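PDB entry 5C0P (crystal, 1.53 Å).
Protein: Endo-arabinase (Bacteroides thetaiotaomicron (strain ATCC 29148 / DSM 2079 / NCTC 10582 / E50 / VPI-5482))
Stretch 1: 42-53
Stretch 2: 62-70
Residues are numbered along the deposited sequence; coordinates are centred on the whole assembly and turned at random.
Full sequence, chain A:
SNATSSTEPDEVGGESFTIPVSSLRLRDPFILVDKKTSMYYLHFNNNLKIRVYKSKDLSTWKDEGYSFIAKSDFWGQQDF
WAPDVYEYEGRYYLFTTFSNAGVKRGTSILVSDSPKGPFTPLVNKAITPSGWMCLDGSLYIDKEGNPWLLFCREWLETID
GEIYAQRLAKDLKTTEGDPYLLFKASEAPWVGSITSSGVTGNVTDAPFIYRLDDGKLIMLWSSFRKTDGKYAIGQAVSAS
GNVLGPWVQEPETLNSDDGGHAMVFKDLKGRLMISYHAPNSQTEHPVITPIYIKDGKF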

ATOM      1  N   LEU A  42      -2.578   2.182 -12.964  1.00  9.30           N
ATOM      2  CA  LEU A  42      -3.357   1.821 -11.786  1.00  9.37           C
ATOM      3  C   LEU A  42      -3.721   0.346 -11.886  1.00  9.44           C
ATOM      4  O   LEU A  42      -4.613  -0.045 -12.658  1.00 10.25           O
ATOM      5  CB  LEU A  42      -4.609   2.697 -11.704  1.00 10.42           C
ATOM      6  CG  LEU A  42      -5.636   2.481 -10.587  1.00 15.16           C
ATOM      7  CD1 LEU A  42      -4.963   2.347  -9.234  1.00 16.05           C
ATOM      8  CD2 LEU A  42      -6.628   3.643 -10.562  1.00 18.87           C
ATOM      9  N   HIS A  43      -2.988  -0.470 -11.128  1.00 10.50           N
ATOM     10  CA  HIS A  43      -3.262  -1.895 -11.013  1.00  8.75           C
ATOM     11  C   HIS A  43      -4.221  -2.089  -9.849  1.00 11.47           C
ATOM     12  O   HIS A  43      -4.041  -1.485  -8.795  1.00 13.93           O
ATOM     13  CB  HIS A  43      -1.965  -2.645 -10.722  1.00  9.81           C
ATOM     14  CG  HIS A  43      -0.966  -2.577 -11.833  1.00  9.47           C
ATOM     15  ND1 HIS A  43      -0.748  -3.631 -12.691  1.00 11.84           N
ATOM     16  CD2 HIS A  43      -0.110  -1.600 -12.206  1.00 10.43           C
ATOM     17  CE1 HIS A  43       0.196  -3.302 -13.557  1.00 11.57           C
ATOM     18  NE2 HIS A  43       0.601  -2.067 -13.284  1.00 11.21           N
ATOM     19  N   PHE A  44      -5.228  -2.940 -10.023  1.00  7.94           N
ATOM     20  CA  PHE A  44      -6.222  -3.108  -8.969  1.00  9.07           C
ATOM     21  C   PHE A  44      -6.782  -4.523  -8.911  1.00 11.85           C
ATOM     22  O   PHE A  44      -6.730  -5.267  -9.894  1.00 12.44           O
ATOM     23  CB  PHE A  44      -7.342  -2.055  -9.094  1.00  9.52           C
ATOM     24  CG  PHE A  44      -8.130  -2.131 -10.386  1.00 10.71           C
ATOM     25  CD1 PHE A  44      -7.675  -1.500 -11.537  1.00 12.34           C
ATOM     26  CD2 PHE A  44      -9.346  -2.805 -10.430  1.00 13.57           C
ATOM     27  CE1 PHE A  44      -8.408  -1.564 -12.716  1.00 13.07           C
ATOM     28  CE2 PHE A  44     -10.088  -2.872 -11.604  1.00 14.91           C
ATOM     29  CZ  PHE A  44      -9.618  -2.245 -12.747  1.00 15.65           C
ATOM     30  N   ASN A  45      -7.282  -4.899  -7.735  1.00 11.96           N
ATOM     31  CA  ASN A  45      -7.965  -6.169  -7.555  1.00 10.12           C
ATOM     32  C   ASN A  45      -9.273  -6.173  -8.350  1.00 13.66           C
ATOM     33  O   ASN A  45     -10.171  -5.367  -8.084  1.00 17.45           O
ATOM     34  CB  ASN A  45      -8.249  -6.395  -6.067  1.00 11.24           C
ATOM     35  CG  ASN A  45      -8.963  -7.709  -5.793  1.00 15.90           C
ATOM     36  OD1 ASN A  45      -9.088  -8.558  -6.673  1.00 20.76           O
ATOM     37  ND2 ASN A  45      -9.434  -7.881  -4.561  1.00 20.06           N
ATOM     38  N   ASN A  46      -9.370  -7.064  -9.328  1.00 12.24           N
ATOM     39  CA  ASN A  46     -10.537  -7.152 -10.198  1.00 11.98           C
ATOM     40  C   ASN A  46     -11.210  -8.516 -10.005  1.00 11.31           C
ATOM     41  O   ASN A  46     -11.812  -9.071 -10.927  1.00 13.66           O
ATOM     42  CB  ASN A  46     -10.092  -6.915 -11.647  1.00 12.24           C
ATOM     43  CG  ASN A  46     -11.246  -6.769 -12.627  1.00 15.86           C
ATOM     44  OD1 ASN A  46     -11.201  -7.338 -13.720  1.00 18.98           O
ATOM     45  ND2 ASN A  46     -12.278  -6.004 -12.254  1.00 15.23           N
ATOM     46  N   ASN A  47     -11.103  -9.019  -8.773  1.00 10.83           N
ATOM     47  CA  ASN A  47     -11.675 -10.301  -8.339  1.00 11.05           C
ATOM     48  C   ASN A  47     -10.838 -11.495  -8.799  1.00 11.60           C
ATOM     49  O   ASN A  47     -11.026 -12.006  -9.907  1.00 12.07           O
ATOM     50  CB  ASN A  47     -13.145 -10.462  -8.745  1.00 11.99           C
ATOM     51  CG  ASN A  47     -13.831 -11.595  -8.005  1.00 12.88           C
ATOM     52  OD1 ASN A  47     -13.188 -12.378  -7.303  1.00 13.82           O
ATOM     53  ND2 ASN A  47     -15.147 -11.696  -8.168  1.00 16.36           N
ATOM     54  N   LEU A  48      -9.910 -11.912  -7.936  1.00 11.83           N
ATOM     55  CA  LEU A  48      -9.010 -13.051  -8.193  1.00 10.71           C
ATOM     56  C   LEU A  48      -8.157 -12.844  -9.447  1.00 12.18           C
ATOM     57  O   LEU A  48      -7.774 -13.802 -10.135  1.00 13.48           O
ATOM     58  CB  LEU A  48      -9.781 -14.375  -8.240  1.00 11.98           C
ATOM     59  CG  LEU A  48     -10.463 -14.706  -6.904  1.00 12.39           C
ATOM     60  CD1 LEU A  48     -11.210 -16.031  -6.960  1.00 15.49           C
ATOM     61  CD2 LEU A  48      -9.420 -14.738  -5.797  1.00 12.88           C
ATOM     62  N   LYS A  49      -7.874 -11.579  -9.728  1.00 10.67           N
ATOM     63  CA  LYS A  49      -6.939 -11.207 -10.781  1.00 10.93           C
ATOM     64  C   LYS A  49      -6.620  -9.742 -10.632  1.00 11.05           C
ATOM     65  O   LYS A  49      -7.396  -8.987 -10.049  1.00 13.38           O
ATOM     66  CB  LYS A  49      -7.524 -11.476 -12.163  1.00 14.58           C
ATOM     67  CG  LYS A  49      -8.880 -10.850 -12.426  1.00 17.45           C
ATOM     68  CD  LYS A  49      -9.605 -11.633 -13.518  1.00 21.25           C
ATOM     69  CE  LYS A  49     -10.991 -11.078 -13.799  1.00 27.86           C
ATOM     70  NZ  LYS A  49     -11.903 -11.224 -12.647  1.00 23.92           N
ATOM     71  N   ILE A  50      -5.466  -9.341 -11.155  1.00 11.10           N
ATOM     72  CA  ILE A  50      -5.085  -7.942 -11.117  1.00 10.11           C
ATOM     73  C   ILE A  50      -5.285  -7.342 -12.502  1.00  9.82           C
ATOM     74  O   ILE A  50      -4.752  -7.842 -13.492  1.00 12.16           O
ATOM     75  CB  ILE A  50      -3.626  -7.751 -10.645  1.00  9.23           C
ATOM     76  CG1 ILE A  50      -3.392  -8.457  -9.303  1.00 11.76           C
ATOM     77  CG2 ILE A  50      -3.259  -6.254 -10.547  1.00  9.66           C
ATOM     78  CD1 ILE A  50      -4.342  -8.032  -8.181  1.00 12.35           C
ATOM     79  N   ARG A  51      -6.085  -6.279 -12.553  1.00 10.04           N
ATOM     80  CA  ARG A  51      -6.381  -5.558 -13.786  1.00 10.19           C
ATOM     81  C   ARG A  51      -5.536  -4.292 -13.783  1.00 11.24           C
ATOM     82  O   ARG A  51      -5.200  -3.777 -12.723  1.00 11.16           O
ATOM     83  CB  ARG A  51      -7.872  -5.193 -13.821  1.00 12.42           C
ATOM     84  CG  ARG A  51      -8.371  -4.526 -15.095  1.00 15.99           C
ATOM     85  CD  ARG A  51      -8.900  -5.557 -16.054  1.00 20.57           C
ATOM     86  NE  ARG A  51      -9.725  -4.985 -17.118  1.00 18.49           N
ATOM     87  CZ  ARG A  51     -11.035  -5.177 -17.223  1.00 27.85           C
ATOM     88  NH1 ARG A  51     -11.710  -4.627 -18.225  1.00 28.58           N
ATOM     89  NH2 ARG A  51     -11.671  -5.924 -16.328  1.00 25.72           N
ATOM     90  N   VAL A  52      -5.175  -3.791 -14.962  1.00  9.93           N
ATOM     91  CA  VAL A  52      -4.399  -2.561 -15.020  1.00 11.70           C
ATOM     92  C   VAL A  52      -5.018  -1.548 -15.982  1.00  9.37           C
ATOM     93  O   VAL A  52      -5.346  -1.869 -17.119  1.00 10.92           O
ATOM     94  CB  VAL A  52      -2.912  -2.846 -15.375  1.00 13.00           C
ATOM     95  CG1 VAL A  52      -2.788  -3.664 -16.659  1.00 11.07           C
ATOM     96  CG2 VAL A  52      -2.126  -1.542 -15.461  1.00 12.05           C
ATOM     97  N   TYR A  53      -5.204  -0.329 -15.488  1.00 10.96           N
ATOM     98  CA  TYR A  53      -5.626   0.785 -16.324  1.00  9.37           C
ATOM     99  C   TYR A  53      -4.456   1.745 -16.464  1.00 11.97           C
ATOM    100  O   TYR A  53      -3.590   1.800 -15.597  1.00 11.50           O
ATOM    101  CB  TYR A  53      -6.808   1.520 -15.691  1.00 10.11           C
ATOM    102  CG  TYR A  53      -8.159   0.819 -15.776  1.00 12.63           C
ATOM    103  CD1 TYR A  53      -8.305  -0.454 -16.335  1.00 12.61           C
ATOM    104  CD2 TYR A  53      -9.300   1.455 -15.320  1.00 14.59           C
ATOM    105  CE1 TYR A  53      -9.568  -1.069 -16.416  1.00 13.44           C
ATOM    106  CE2 TYR A  53     -10.549   0.851 -15.397  1.00 15.90           C
ATOM    107  CZ  TYR A  53     -10.679  -0.402 -15.946  1.00 17.45           C
ATOM    108  OH  TYR A  53     -11.939  -0.971 -16.006  1.00 18.81           O
TER
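Stretch 2 62-70: KDEGYSFIA

Two beta bulges within a few residues of each other set the character of this contact: the antiparallel register slips by one between Ile-50 and Arg-51, and by one again between Arg-51 and Tyr-53. Stretch 2 nevertheless runs beside the second strand of the hairpin in stretch 1 as a sheet neighbour. The axes of strands 62-66 and 50-53 approach to 4.7 Å with their N-to-C directions 160° apart, close to antiparallel; Asp-63 lies beside Tyr-53 (CA to CA 4.6 Å), Tyr-66 beside Arg-51 (CA to CA 4.3 Å) and Phe-68 beside Ile-50 (CA to CA 5.0 Å).

The first slip is visible at the carbonyl of Ile-50, which serves two successive amides: it accepts a hydrogen bond from Ser-67 N to Ile-50 O at 2.9 Å and a weak one from Phe-68 N to Ile-50 O at 3.4 Å. In return Ile-50 N donates to Phe-68 O at 2.9 Å, nearly linearly. At the second slip, Val-52 N bonds to Gly-65 O at 2.8 Å and Glu-64 N to Val-52 O at 2.9 Å, so Val-52 is held through both its polar backbone atoms.

The backbone of stretch 2 is not uniformly extended. Glu-64, with phi/psi of -111/15°, departs from beta geometry, and Gly-65 follows at 86/-153°. There a side chain would have its CB jammed against the carbonyl O of Glu-64, so glycine suits the place. Beyond Tyr-66 the chain turns a corner at Ser-67, whose psi is -22°, before becoming extended again at Phe-68.

Arg-51, Tyr-53, Asp-63 and Tyr-66 share one face of the sheet. The long arginine side chain can reach along this face to Asp-63, forming a two-pronged salt bridge: Arg-51 NE donates to Asp-63 OD1 at 2.9 Å and Arg-51 NH1 to Asp-63 OD2 at 2.8 Å. Asp-63 also caters to its own strand: Gly-65 N donates to Asp-63 OD1 at 2.9 Å. The third guanidinium nitrogen is occupied too, Arg-51 NH2 meeting Asn-46 OD1 at 3.0 Å. The Tyr-66 ring lies against the aliphatic parts of the two basic side chains, its CE1 3.5 Å from both Arg-51 CD and Lys-49 CE, while Lys-49 NZ bonds to Asn-46 O at 2.8 Å.

Ile-50 and Phe-68 point to the other face, where both are buried and pack as apolar partners, Ile-50 CG1 being 4.1 Å from Phe-68 CB. Ser-67 points toward stretch 1, and its small polar side chain reaches the first hairpin strand: Ser-67 OG and His-43 ND1 share a hydrogen bond of 2.9 Å near the plane of the imidazole. Val-52 fills space nearby with its methyl CG1, 3.9 Å from Ser-67 CB.

Past the corner, Ile-69 CD1 rests 3.5 Å from Lys-49 CB, and a water links the two stretches, donating to Leu-48 O at 2.7 Å and accepting from Ala-70 N at 2.8 Å.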

ATOM      1  N   LYS A  62      -7.498   4.147 -19.674  1.00 13.37           N
ATOM      2  CA  LYS A  62      -7.653   3.119 -20.696  1.00 14.09           C
ATOM      3  C   LYS A  62      -7.409   1.745 -20.083  1.00 13.61           C
ATOM      4  O   LYS A  62      -6.474   1.562 -19.299  1.00 13.53           O
ATOM      5  CB  LYS A  62      -6.645   3.362 -21.828  1.00 15.63           C
ATOM      6  CG  LYS A  62      -6.652   2.317 -22.928  1.00 21.72           C
ATOM      7  CD  LYS A  62      -5.493   2.553 -23.887  1.00 25.01           C
ATOM      8  CE  LYS A  62      -5.478   1.526 -25.000  1.00 30.75           C
ATOM      9  NZ  LYS A  62      -5.563   0.146 -24.463  1.00 36.91           N
ATOM     10  N   ASP A  63      -8.253   0.785 -20.430  1.00 12.38           N
ATOM     11  CA  ASP A  63      -8.097  -0.587 -19.972  1.00 13.17           C
ATOM     12  C   ASP A  63      -6.944  -1.252 -20.716  1.00 15.79           C
ATOM     13  O   ASP A  63      -6.948  -1.322 -21.950  1.00 17.33           O
ATOM     14  CB  ASP A  63      -9.403  -1.349 -20.222  1.00 14.69           C
ATOM     15  CG  ASP A  63      -9.337  -2.810 -19.800  1.00 18.19           C
ATOM     16  OD1 ASP A  63      -8.488  -3.179 -18.962  1.00 16.80           O
ATOM     17  OD2 ASP A  63     -10.164  -3.597 -20.312  1.00 22.56           O
ATOM     18  N   GLU A  64      -5.955  -1.724 -19.959  1.00 13.11           N
ATOM     19  CA  GLU A  64      -4.821  -2.444 -20.530  1.00 14.30           C
ATOM     20  C   GLU A  64      -4.830  -3.927 -20.160  1.00 17.25           C
ATOM     21  O   GLU A  64      -3.835  -4.624 -20.334  1.00 18.92           O
ATOM     22  CB  GLU A  64      -3.501  -1.794 -20.105  1.00 14.05           C
ATOM     23  CG  GLU A  64      -3.207  -0.474 -20.804  1.00 16.80           C
ATOM     24  CD  GLU A  64      -2.875  -0.636 -22.278  1.00 25.58           C
ATOM     25  OE1 GLU A  64      -2.640  -1.776 -22.733  1.00 25.99           O
ATOM     26  OE2 GLU A  64      -2.848   0.386 -22.989  1.00 31.98           O
ATOM     27  N   GLY A  65      -5.965  -4.418 -19.678  1.00 15.89           N
ATOM     28  CA  GLY A  65      -6.117  -5.844 -19.469  1.00 15.61           C
ATOM     29  C   GLY A  65      -5.605  -6.319 -18.125  1.00 13.37           C
ATOM     30  O   GLY A  65      -5.570  -5.563 -17.154  1.00 13.31           O
ATOM     31  N   TYR A  66      -5.198  -7.581 -18.063  1.00 13.60           N
ATOM     32  CA  TYR A  66      -4.789  -8.162 -16.792  1.00 12.07           C
ATOM     33  C   TYR A  66      -3.279  -8.224 -16.671  1.00 13.70           C
ATOM     34  O   TYR A  66      -2.593  -8.733 -17.563  1.00 18.74           O
ATOM     35  CB  TYR A  66      -5.381  -9.562 -16.634  1.00 15.00           C
ATOM     36  CG  TYR A  66      -6.883  -9.579 -16.757  1.00 17.44           C
ATOM     37  CD1 TYR A  66      -7.684  -9.001 -15.780  1.00 18.61           C
ATOM     38  CD2 TYR A  66      -7.498 -10.163 -17.852  1.00 28.10           C
ATOM     39  CE1 TYR A  66      -9.060  -9.011 -15.892  1.00 23.38           C
ATOM     40  CE2 TYR A  66      -8.871 -10.182 -17.972  1.00 34.53           C
ATOM     41  CZ  TYR A  66      -9.646  -9.603 -16.988  1.00 34.07           C
ATOM     42  OH  TYR A  66     -11.017  -9.621 -17.108  1.00 44.48           O
ATOM     43  N   SER A  67      -2.772  -7.695 -15.562  1.00 13.27           N
ATOM     44  CA  SER A  67      -1.343  -7.702 -15.293  1.00 12.47           C
ATOM     45  C   SER A  67      -0.932  -8.936 -14.491  1.00 12.04           C
ATOM     46  O   SER A  67       0.231  -9.322 -14.513  1.00 13.26           O
ATOM     47  CB  SER A  67      -0.914  -6.424 -14.576  1.00 12.10           C
ATOM     48  OG  SER A  67      -1.599  -6.282 -13.337  1.00 11.79           O
ATOM     49  N   PHE A  68      -1.874  -9.553 -13.777  1.00 10.80           N
ATOM     50  CA  PHE A  68      -1.585 -10.829 -13.116  1.00  9.93           C
ATOM     51  C   PHE A  68      -2.792 -11.743 -12.997  1.00 12.80           C
ATOM     52  O   PHE A  68      -3.802 -11.383 -12.381  1.00 13.79           O
ATOM     53  CB  PHE A  68      -0.976 -10.640 -11.714  1.00  9.57           C
ATOM     54  CG  PHE A  68      -0.636 -11.942 -11.039  1.00 11.67           C
ATOM     55  CD1 PHE A  68       0.257 -12.818 -11.644  1.00 12.43           C
ATOM     56  CD2 PHE A  68      -1.206 -12.305  -9.829  1.00 13.17           C
ATOM     57  CE1 PHE A  68       0.576 -14.031 -11.065  1.00 12.21           C
ATOM     58  CE2 PHE A  68      -0.882 -13.532  -9.235  1.00  9.40           C
ATOM     59  CZ  PHE A  68       0.007 -14.390  -9.857  1.00 11.85           C
ATOM     60  N   ILE A  69      -2.672 -12.928 -13.593  1.00 14.33           N
ATOM     61  CA  ILE A  69      -3.600 -14.027 -13.373  1.00 15.84           C
ATOM     62  C   ILE A  69      -2.764 -15.174 -12.845  1.00 14.29           C
ATOM     63  O   ILE A  69      -1.817 -15.594 -13.513  1.00 18.97           O
ATOM     64  CB  ILE A  69      -4.217 -14.524 -14.689  1.00 24.52           C
ATOM     65  CG1 ILE A  69      -4.814 -13.369 -15.493  1.00 33.20           C
ATOM     66  CG2 ILE A  69      -5.245 -15.632 -14.410  1.00 30.61           C
ATOM     67  CD1 ILE A  69      -6.137 -12.909 -14.985  1.00 35.70           C
ATOM     68  N   ALA A  70      -3.110 -15.693 -11.670  1.00 16.01           N
ATOM     69  CA  ALA A  70      -2.325 -16.764 -11.060  1.00 16.90           C
ATOM     70  C   ALA A  70      -2.427 -18.062 -11.843  1.00 16.77           C
ATOM     71  O   ALA A  70      -3.522 -18.486 -12.233  1.00 18.27           O
ATOM     72  CB  ALA A  70      -2.747 -16.993  -9.616  1.00 17.22           C
TER
HETATM   73  O   HOH W   1      -5.805 -15.358 -11.105  1.00 28.00           O